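Local coordinates for protein Fc fragment of IgE receptor II (Bos taurus, PDB 6PWT) that probably binds IgE as its low-affinity receptor (CD23), through a calcium- and sugar-binding C-type lectin domain, at residues N39-L44 with C128-T133. Residues are numbered along the deposited sequence; the frame is centred on the assembly and turned at random.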
loop_
_atom_site.group_PDB
_atom_site.type_symbol
_atom_site.label_atom_id
_atom_site.label_comp_id
_atom_site.label_asym_id
_atom_site.label_seq_id
_atom_site.Cartn_x
_atom_site.Cartn_y
_atom_site.Cartn_z
ATOM N N ASN A 39 -5.815 7.129 -11.259
ATOM C CA ASN A 39 -6.344 6.894 -12.595
ATOM C C ASN A 39 -7.473 5.853 -12.572
ATOM O O ASN A 39 -8.397 5.894 -13.401
ATOM C CB ASN A 39 -5.161 6.482 -13.487
ATOM C CG ASN A 39 -5.563 6.145 -14.900
ATOM O OD1 ASN A 39 -6.004 7.012 -15.655
ATOM N ND2 ASN A 39 -5.388 4.884 -15.279
ATOM N N LEU A 40 -7.427 4.915 -11.624
ATOM C CA LEU A 40 -8.519 3.964 -11.474
ATOM C C LEU A 40 -9.529 4.404 -10.435
ATOM O O LEU A 40 -10.303 3.571 -9.957
ATOM C CB LEU A 40 -8.009 2.570 -11.116
ATOM C CG LEU A 40 -6.996 1.884 -12.015
ATOM C CD1 LEU A 40 -6.517 0.627 -11.309
ATOM C CD2 LEU A 40 -7.644 1.565 -13.361
ATOM N N HIS A 41 -9.490 5.665 -10.016
ATOM C CA HIS A 41 -10.458 6.194 -9.049
ATOM C C HIS A 41 -10.287 5.584 -7.664
ATOM O O HIS A 41 -11.268 5.334 -6.970
ATOM C CB HIS A 41 -11.903 6.018 -9.528
ATOM C CG HIS A 41 -12.291 7.000 -10.584
ATOM N ND1 HIS A 41 -12.203 6.716 -11.933
ATOM C CD2 HIS A 41 -12.691 8.292 -10.488
ATOM C CE1 HIS A 41 -12.559 7.787 -12.621
ATOM N NE2 HIS A 41 -12.865 8.755 -11.768
ATOM N N GLY A 42 -9.040 5.388 -7.240
ATOM C CA GLY A 42 -8.762 4.936 -5.889
ATOM C C GLY A 42 -7.502 5.577 -5.358
ATOM O O GLY A 42 -7.043 6.572 -5.922
ATOM N N ARG A 43 -6.936 5.048 -4.275
ATOM C CA ARG A 43 -5.658 5.534 -3.766
ATOM C C ARG A 43 -4.811 4.336 -3.366
ATOM O O ARG A 43 -5.338 3.264 -3.068
ATOM C CB ARG A 43 -5.853 6.465 -2.570
ATOM C CG ARG A 43 -6.657 7.710 -2.871
ATOM C CD ARG A 43 -6.461 8.817 -1.792
ATOM N NE ARG A 43 -7.130 8.531 -0.504
ATOM C CZ ARG A 43 -8.444 8.643 -0.280
ATOM N NH1 ARG A 43 -9.252 9.038 -1.256
ATOM N NH2 ARG A 43 -8.964 8.370 0.921
ATOM N N LEU A 44 -3.491 4.517 -3.325
ATOM C CA LEU A 44 -2.679 3.445 -2.772
ATOM C C LEU A 44 -3.220 3.057 -1.405
ATOM O O LEU A 44 -3.661 3.902 -0.637
ATOM C CB LEU A 44 -1.201 3.815 -2.713
ATOM C CG LEU A 44 -0.619 3.671 -4.105
ATOM C CD1 LEU A 44 0.747 4.348 -4.160
ATOM C CD2 LEU A 44 -0.555 2.227 -4.469
ATOM N N CYS A 128 -4.379 -0.737 -4.690
ATOM C CA CYS A 128 -5.229 0.429 -4.506
ATOM C C CYS A 128 -6.401 0.003 -3.645
ATOM O O CYS A 128 -6.708 -1.188 -3.535
ATOM C CB CYS A 128 -5.779 1.022 -5.805
ATOM S SG CYS A 128 -4.680 1.163 -7.216
ATOM N N ASP A 129 -7.048 1.002 -3.044
ATOM C CA ASP A 129 -8.308 0.823 -2.340
ATOM C C ASP A 129 -9.263 1.933 -2.764
ATOM O O ASP A 129 -8.875 2.917 -3.412
ATOM C CB ASP A 129 -8.119 0.795 -0.805
ATOM C CG ASP A 129 -7.703 2.169 -0.192
ATOM O OD1 ASP A 129 -7.970 3.248 -0.767
ATOM O OD2 ASP A 129 -7.109 2.162 0.910
ATOM N N ARG A 130 -10.529 1.714 -2.401
ATOM C CA ARG A 130 -11.660 2.605 -2.624
ATOM C C ARG A 130 -12.674 2.325 -1.523
ATOM O O ARG A 130 -12.598 1.298 -0.841
ATOM C CB ARG A 130 -12.284 2.236 -3.963
ATOM C CG ARG A 130 -11.660 2.793 -5.190
ATOM C CD ARG A 130 -12.313 2.089 -6.374
ATOM N NE ARG A 130 -13.740 2.199 -6.366
ATOM C CZ ARG A 130 -14.378 3.179 -6.975
ATOM N NH1 ARG A 130 -13.665 4.100 -7.608
ATOM N NH2 ARG A 130 -15.708 3.237 -6.936
ATOM N N LEU A 131 -13.675 3.191 -1.395
ATOM C CA LEU A 131 -14.835 2.844 -0.576
ATOM C C LEU A 131 -15.837 2.058 -1.410
ATOM O O LEU A 131 -16.156 2.447 -2.537
ATOM C CB LEU A 131 -15.510 4.095 -0.014
ATOM C CG LEU A 131 -15.518 4.281 1.499
ATOM C CD1 LEU A 131 -14.241 3.752 2.153
ATOM C CD2 LEU A 131 -15.702 5.758 1.799
ATOM N N ALA A 132 -16.336 0.955 -0.864
ATOM C CA ALA A 132 -17.473 0.307 -1.497
ATOM C C ALA A 132 -18.680 1.234 -1.463
ATOM O O ALA A 132 -18.879 2.002 -0.517
ATOM C CB ALA A 132 -17.818 -1.007 -0.791
ATOM N N THR A 133 -19.511 1.123 -2.486
ATOM C CA THR A 133 -20.730 1.904 -2.605
ATOM C C THR A 133 -21.925 1.005 -2.356
ATOM O O THR A 133 -21.783 -0.195 -2.107
ATOM C CB THR A 133 -20.820 2.566 -3.975
ATOM O OG1 THR A 133 -20.802 1.551 -4.988
ATOM C CG2 THR A 133 -19.632 3.547 -4.173
#
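A bend at chi3 (55°) in R130, whose CG stands anti to its own carbonyl carbon, folds the guanidinium back to the H41 carbonyl. NH1 of R130 donates to H41 O at 2.8 Å; the N-H...O angle of 131° marks a bent bond, and the donor sits 33° out of the carbonyl plane. The CB of H41 lies in the guanidinium plane, at its edge. H41, at positive phi, closes helix 30-39 as the C-prime residue of a Schellman motif, and the chain then enters strand 43-44. There R43 and D129 form an antiparallel hydrogen-bonded pair: R43 N donates to D129 O at 3.0 Å, and D129 N to R43 O at 2.8 Å. The CA of C128 adds a CA-H...O contact to R43 O, at 3.2 Å. L44 and C128 follow as an antiparallel non-hydrogen-bonded pair, their CA atoms 4.3 Å apart. Outside the pair, D129 OD2 accepts from S46 N, while C128 SG forms a disulfide with C37 of the helix. Backbone pairing, arginine and disulfide thus tie the helix end to strand 123-131 of the lectin fold, and the R130 charge probably polarises the H41 carbonyl.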